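Local coordinates for putative hydantoin racemase (Klebsiella pneumoniae subsp. pneumoniae, PDB 3QVL) that catalyses the racemisation of allantoin, interconverting its two enantiomers, and may also act on other 5-monosubstituted hydantoins, at the interface of chains A and B and the interface of chains A and C. Numbering follows the deposited sequence. Chains: chain A/B/C, Putative hydantoin racemase.

Contact 1: the interface of chains A and B. Residues chain A 95, 210, 213-214, 217, 219; chain B 104, 107-108, 201, 210.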
ATOM      1  N   ILE A  95      -8.873  23.972  -7.245  1.00 13.73           N
ATOM      2  CA  ILE A  95      -8.663  22.693  -7.923  1.00 13.58           C
ATOM      3  C   ILE A  95      -7.393  22.728  -8.770  1.00 13.52           C
ATOM      4  O   ILE A  95      -7.201  23.636  -9.582  1.00 13.43           O
ATOM      5  CB  ILE A  95      -9.884  22.300  -8.812  1.00 13.59           C
ATOM      6  CG1 ILE A  95     -11.206  22.390  -8.029  1.00 13.58           C
ATOM      7  CG2 ILE A  95      -9.695  20.912  -9.434  1.00 13.58           C
ATOM      8  CD1 ILE A  95     -11.313  21.458  -6.821  1.00 13.77           C
ATOM      9  N   MET A 210     -14.913  21.268 -12.431  1.00 14.84           N
ATOM     10  CA  MET A 210     -14.954  20.878 -11.018  1.00 15.05           C
ATOM     11  C   MET A 210     -15.334  22.051 -10.119  1.00 15.11           C
ATOM     12  O   MET A 210     -16.138  21.894  -9.198  1.00 15.07           O
ATOM     13  CB  MET A 210     -13.623  20.262 -10.566  1.00 15.12           C
ATOM     14  CG  MET A 210     -13.288  18.901 -11.180  1.00 15.53           C
ATOM     15  SD  MET A 210     -14.595  17.655 -11.061  1.00 16.73           S
ATOM     16  CE  MET A 210     -15.421  17.879 -12.640  1.00 16.52           C
ATOM     17  N   SER A 213     -18.968  22.787 -10.697  1.00 15.70           N
ATOM     18  CA  SER A 213     -19.743  21.746 -10.025  1.00 15.76           C
ATOM     19  C   SER A 213     -19.859  21.998  -8.524  1.00 15.83           C
ATOM     20  O   SER A 213     -20.957  21.947  -7.970  1.00 15.79           O
ATOM     21  CB  SER A 213     -19.135  20.367 -10.288  1.00 15.73           C
ATOM     22  OG  SER A 213     -19.206  20.038 -11.664  1.00 15.56           O
ATOM     23  N   LEU A 214     -18.728  22.281  -7.878  1.00 15.95           N
ATOM     24  CA  LEU A 214     -18.699  22.544  -6.438  1.00 16.08           C
ATOM     25  C   LEU A 214     -19.511  23.783  -6.054  1.00 16.25           C
ATOM     26  O   LEU A 214     -20.208  23.780  -5.038  1.00 16.21           O
ATOM     27  CB  LEU A 214     -17.256  22.655  -5.930  1.00 16.03           C
ATOM     28  CG  LEU A 214     -16.454  21.348  -5.858  1.00 16.02           C
ATOM     29  CD1 LEU A 214     -14.963  21.629  -5.757  1.00 15.94           C
ATOM     30  CD2 LEU A 214     -16.915  20.462  -4.703  1.00 15.79           C
ATOM     31  N   LEU A 217     -23.132  22.950  -6.269  1.00 17.26           N
ATOM     32  CA  LEU A 217     -23.484  22.078  -5.148  1.00 17.37           C
ATOM     33  C   LEU A 217     -23.539  22.835  -3.822  1.00 17.37           C
ATOM     34  O   LEU A 217     -23.985  22.292  -2.808  1.00 17.50           O
ATOM     35  CB  LEU A 217     -22.494  20.911  -5.043  1.00 17.39           C
ATOM     36  CG  LEU A 217     -22.510  19.849  -6.145  1.00 17.46           C
ATOM     37  CD1 LEU A 217     -21.285  18.948  -6.049  1.00 17.87           C
ATOM     38  CD2 LEU A 217     -23.787  19.028  -6.097  1.00 17.70           C
ATOM     39  N   LEU A 219     -20.823  23.910  -2.296  1.00 17.21           N
ATOM     40  CA  LEU A 219     -19.699  23.367  -1.540  1.00 17.17           C
ATOM     41  C   LEU A 219     -18.432  24.182  -1.756  1.00 17.12           C
ATOM     42  O   LEU A 219     -18.118  24.586  -2.880  1.00 17.19           O
ATOM     43  CB  LEU A 219     -19.449  21.901  -1.911  1.00 17.17           C
ATOM     44  CG  LEU A 219     -20.518  20.854  -1.576  1.00 17.13           C
ATOM     45  CD1 LEU A 219     -20.213  19.544  -2.287  1.00 17.14           C
ATOM     46  CD2 LEU A 219     -20.647  20.629  -0.070  1.00 17.31           C
TER
ATOM     47  N   MET B 104     -15.478  14.338  -4.696  1.00 17.31           N
ATOM     48  CA  MET B 104     -15.758  15.709  -4.258  1.00 17.45           C
ATOM     49  C   MET B 104     -15.147  16.017  -2.895  1.00 17.19           C
ATOM     50  O   MET B 104     -14.662  17.126  -2.666  1.00 17.12           O
ATOM     51  CB  MET B 104     -17.267  15.982  -4.216  1.00 17.69           C
ATOM     52  CG  MET B 104     -17.980  15.976  -5.566  1.00 18.87           C
ATOM     53  SD  MET B 104     -17.416  17.218  -6.745  1.00 21.83           S
ATOM     54  CE  MET B 104     -16.130  16.313  -7.601  1.00 20.95           C
ATOM     55  N   MET B 107     -11.598  17.174  -2.745  1.00 16.09           N
ATOM     56  CA  MET B 107     -11.409  18.493  -3.344  1.00 16.12           C
ATOM     57  C   MET B 107     -11.695  19.639  -2.368  1.00 15.84           C
ATOM     58  O   MET B 107     -11.327  20.786  -2.629  1.00 15.81           O
ATOM     59  CB  MET B 107     -12.282  18.640  -4.594  1.00 16.29           C
ATOM     60  CG  MET B 107     -11.897  17.715  -5.736  1.00 17.12           C
ATOM     61  SD  MET B 107     -12.965  17.925  -7.171  1.00 19.24           S
ATOM     62  CE  MET B 107     -12.373  16.604  -8.224  1.00 18.92           C
ATOM     63  N   VAL B 108     -12.346  19.324  -1.250  1.00 15.54           N
ATOM     64  CA  VAL B 108     -12.741  20.344  -0.269  1.00 15.32           C
ATOM     65  C   VAL B 108     -12.215  20.089   1.149  1.00 15.15           C
ATOM     66  O   VAL B 108     -12.379  20.927   2.040  1.00 15.15           O
ATOM     67  CB  VAL B 108     -14.284  20.558  -0.233  1.00 15.31           C
ATOM     68  CG1 VAL B 108     -14.762  21.255  -1.503  1.00 15.38           C
ATOM     69  CG2 VAL B 108     -15.022  19.237  -0.017  1.00 15.30           C
ATOM     70  N   ILE B 201     -21.540  15.958   1.979  1.00 16.17           N
ATOM     71  CA  ILE B 201     -21.636  15.680   0.548  1.00 15.89           C
ATOM     72  C   ILE B 201     -22.593  14.543   0.203  1.00 15.69           C
ATOM     73  O   ILE B 201     -22.485  13.434   0.732  1.00 15.59           O
ATOM     74  CB  ILE B 201     -20.230  15.433  -0.065  1.00 15.94           C
ATOM     75  CG1 ILE B 201     -19.355  16.677   0.128  1.00 15.92           C
ATOM     76  CG2 ILE B 201     -20.328  15.072  -1.551  1.00 15.94           C
ATOM     77  CD1 ILE B 201     -17.873  16.405   0.138  1.00 16.05           C
ATOM     78  N   MET B 210     -20.933  15.559 -12.206  1.00 14.84           N
ATOM     79  CA  MET B 210     -19.839  14.867 -12.895  1.00 15.05           C
ATOM     80  C   MET B 210     -20.224  14.481 -14.320  1.00 15.11           C
ATOM     81  O   MET B 210     -19.428  14.645 -15.247  1.00 15.07           O
ATOM     82  CB  MET B 210     -19.370  13.635 -12.111  1.00 15.12           C
ATOM     83  CG  MET B 210     -18.668  13.930 -10.783  1.00 15.53           C
ATOM     84  SD  MET B 210     -17.318  15.131 -10.873  1.00 16.73           S
ATOM     85  CE  MET B 210     -18.185  16.648 -10.459  1.00 16.52           C
TER

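Contact 2: the interface of chains A and C. Residues chain A 48-49, 52-53, 56; chain C 56, 59, 85, 242.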
ATOM      1  N   HIS A  48      11.570  20.810  -8.621  1.00 14.62           N
ATOM      2  CA  HIS A  48      11.101  21.113  -7.269  1.00 14.61           C
ATOM      3  C   HIS A  48      11.381  22.559  -6.858  1.00 14.53           C
ATOM      4  O   HIS A  48      10.568  23.182  -6.170  1.00 14.47           O
ATOM      5  CB  HIS A  48      11.712  20.131  -6.265  1.00 14.61           C
ATOM      6  CG  HIS A  48      11.609  18.696  -6.687  1.00 14.92           C
ATOM      7  ND1 HIS A  48      10.534  17.899  -6.361  1.00 15.32           N
ATOM      8  CD2 HIS A  48      12.446  17.920  -7.414  1.00 14.87           C
ATOM      9  CE1 HIS A  48      10.713  16.693  -6.870  1.00 14.93           C
ATOM     10  NE2 HIS A  48      11.866  16.678  -7.514  1.00 15.57           N
ATOM     11  N   PHE A  49      12.535  23.078  -7.280  1.00 14.43           N
ATOM     12  CA  PHE A  49      12.916  24.475  -7.054  1.00 14.36           C
ATOM     13  C   PHE A  49      11.916  25.421  -7.717  1.00 14.35           C
ATOM     14  O   PHE A  49      11.432  26.365  -7.086  1.00 14.26           O
ATOM     15  CB  PHE A  49      14.342  24.715  -7.571  1.00 14.35           C
ATOM     16  CG  PHE A  49      14.791  26.152  -7.526  1.00 14.30           C
ATOM     17  CD1 PHE A  49      15.330  26.693  -6.365  1.00 14.32           C
ATOM     18  CD2 PHE A  49      14.704  26.955  -8.661  1.00 14.35           C
ATOM     19  CE1 PHE A  49      15.760  28.020  -6.327  1.00 14.42           C
ATOM     20  CE2 PHE A  49      15.133  28.279  -8.635  1.00 14.27           C
ATOM     21  CZ  PHE A  49      15.660  28.812  -7.465  1.00 14.25           C
ATOM     22  N   ALA A  52       8.476  25.400  -5.856  1.00 14.23           N
ATOM     23  CA  ALA A  52       8.469  26.170  -4.613  1.00 14.08           C
ATOM     24  C   ALA A  52       8.246  27.658  -4.878  1.00 13.96           C
ATOM     25  O   ALA A  52       7.520  28.324  -4.138  1.00 13.83           O
ATOM     26  CB  ALA A  52       9.760  25.948  -3.838  1.00 14.09           C
ATOM     27  N   ILE A  53       8.874  28.165  -5.938  1.00 13.87           N
ATOM     28  CA  ILE A  53       8.689  29.550  -6.370  1.00 13.79           C
ATOM     29  C   ILE A  53       7.262  29.764  -6.876  1.00 13.76           C
ATOM     30  O   ILE A  53       6.598  30.733  -6.494  1.00 13.72           O
ATOM     31  CB  ILE A  53       9.721  29.950  -7.456  1.00 13.79           C
ATOM     32  CG1 ILE A  53      11.132  29.979  -6.860  1.00 13.79           C
ATOM     33  CG2 ILE A  53       9.374  31.309  -8.069  1.00 13.78           C
ATOM     34  CD1 ILE A  53      12.237  30.088  -7.887  1.00 13.96           C
ATOM     35  N   VAL A  56       4.315  30.177  -4.206  1.00 14.01           N
ATOM     36  CA  VAL A  56       4.141  31.516  -3.633  1.00 14.06           C
ATOM     37  C   VAL A  56       3.457  32.458  -4.631  1.00 14.00           C
ATOM     38  O   VAL A  56       2.626  33.284  -4.244  1.00 14.02           O
ATOM     39  CB  VAL A  56       5.485  32.095  -3.109  1.00 14.08           C
ATOM     40  CG1 VAL A  56       5.376  33.589  -2.806  1.00 14.20           C
ATOM     41  CG2 VAL A  56       5.921  31.343  -1.860  1.00 14.16           C
TER
ATOM     42  N   VAL C  56      10.442  28.943   0.498  1.00 14.01           N
ATOM     43  CA  VAL C  56      11.205  29.967  -0.223  1.00 14.06           C
ATOM     44  C   VAL C  56      12.280  30.588   0.677  1.00 14.00           C
ATOM     45  O   VAL C  56      13.389  30.878   0.220  1.00 14.02           O
ATOM     46  CB  VAL C  56      10.275  31.041  -0.851  1.00 14.08           C
ATOM     47  CG1 VAL C  56      11.061  32.263  -1.323  1.00 14.20           C
ATOM     48  CG2 VAL C  56       9.501  30.439  -2.014  1.00 14.16           C
ATOM     49  N   LEU C  59      15.172  28.290   0.712  1.00 14.57           N
ATOM     50  CA  LEU C  59      15.932  28.437  -0.533  1.00 14.80           C
ATOM     51  C   LEU C  59      16.859  29.650  -0.526  1.00 15.03           C
ATOM     52  O   LEU C  59      17.971  29.590  -1.057  1.00 14.95           O
ATOM     53  CB  LEU C  59      14.993  28.490  -1.743  1.00 14.78           C
ATOM     54  CG  LEU C  59      14.226  27.212  -2.101  1.00 14.79           C
ATOM     55  CD1 LEU C  59      13.245  27.480  -3.232  1.00 14.80           C
ATOM     56  CD2 LEU C  59      15.174  26.075  -2.472  1.00 14.87           C
ATOM     57  N   ALA C  85      13.370  20.926  -3.264  1.00 12.74           N
ATOM     58  CA  ALA C  85      13.780  22.187  -3.883  1.00 12.72           C
ATOM     59  C   ALA C  85      15.187  22.572  -3.433  1.00 12.70           C
ATOM     60  O   ALA C  85      16.013  22.995  -4.245  1.00 12.68           O
ATOM     61  CB  ALA C  85      12.789  23.291  -3.544  1.00 12.67           C
ATOM     62  N   LEU C 242      17.574  34.107  -5.906  1.00 25.91           N
ATOM     63  CA  LEU C 242      17.576  32.717  -5.434  1.00 26.03           C
ATOM     64  C   LEU C 242      18.588  31.801  -6.126  1.00 26.17           C
ATOM     65  O   LEU C 242      19.098  30.865  -5.506  1.00 26.17           O
ATOM     66  CB  LEU C 242      16.172  32.107  -5.528  1.00 25.97           C
ATOM     67  CG  LEU C 242      15.103  32.582  -4.537  1.00 25.90           C
ATOM     68  CD1 LEU C 242      13.748  31.995  -4.897  1.00 25.67           C
ATOM     69  CD2 LEU C 242      15.469  32.236  -3.097  1.00 25.76           C
TER

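Contact 1: the interface of chains A and B
An apolar patch of the two-fold symmetric interface between chains A and B packs, in the deposited hexamer, helix 203-216 of one subunit against helices 97-108 and 203-216 of the other. A:Met210 and B:Met210, the same residue from each chain, meet through their thioethers: SD lies 3.7 Å from its twin SD, and the two side chains cross at about a right angle. Each side chain bends at chi2 and chi3 (-51° and 94°), so that sulfur and methyl lie across the partner's side chain. Methionine suits a symmetry axis, being flexible, polarisable and able to fit against its own copy. The methyl CE of B:Met210 also rests against CB of A:Ser213, 3.8 Å away, a small residue that probably allows the close approach.

B:Met107 behaves differently. Its side chain runs extended beyond CG (chi2 180°), carrying CE to within 3.8 Å of SD of A:Met210, while nearer its root CB meets CD1 of A:Ile95 at 3.7 Å. One long side chain thus spans from strand 94-96 to helix 203-216 of chain A. A:Leu214 supplies a branched tip: its CD2 methyl sits 3.9 Å from SD of B:Met104 and equally near CG1 of B:Val108, whose side chain runs antiparallel to that of the leucine. Farther out, CD1 of A:Leu219 packs on CG1 of B:Ile201 at 3.8 Å, two branched aliphatics widening the patch beyond the helices. By burying methionine and aliphatic surface from both subunits, the site probably holds this pair together within the assembly.

Contact 2: the interface of chains A and C
Aliphatic packing between A:Ile53 and C:Leu242, and between the two copies of Val56, forms one part of this two-fold symmetric interface of chains A and C. A:Ile53 and C:Leu242 meet end-on, with CG1 of the isoleucine 3.8 Å from CD1 of the leucine. A:Val56 and C:Val56 touch by their CG2 methyls at 3.7 Å; a short, beta-branched residue suits a place where a helix meets its own copy.

Packing of an aromatic ring on aliphatic groups centres on A:Phe49. Its CG stands anti to the backbone N (chi1 174°), sending the ring outward to C:Leu59 and C:Leu242. Ring atom CD1 lies 3.8 Å from CD1 of C:Leu59, and CZ lies 3.9 Å from CB of C:Leu242, so the CD1-CE1-CZ side of one broad ring touches two leucines.

Small residues sit where backbones come close. The methyl CB of C:Ala85, on helix 83-89, packs 3.7 Å from CA of A:Phe49 and also beside the carbonyl O of A:His48, at the start of helix 48-68. A:Ala52 presents its CB to CD1 of C:Leu59 at 3.9 Å, while its carbonyl O lies 3.6 Å from CG2 of C:Val56. The small methyls of the two alanines probably allow the helices to approach this closely. The site thus packs helix 48-68 against its counterpart and probably steadies the A-C pairing in the deposited hexamer.

The centres of the C-alpha atoms of contact 1 and contact 2 lie about 29 Å apart, and the two share no residue. Contact 1 draws on helices 97-108 and 203-216 with strands 94-96 and 200-201, whereas contact 2 uses helices 48-68 and 83-89 and the C-terminal segment. Chain A therefore pairs with B and with C through separate surfaces, each two-fold symmetric. Because every copy carries both surfaces, the contacts can be repeated from subunit to subunit, which is consistent with the six copies of the deposited assembly being joined by alternating use of the two interfaces.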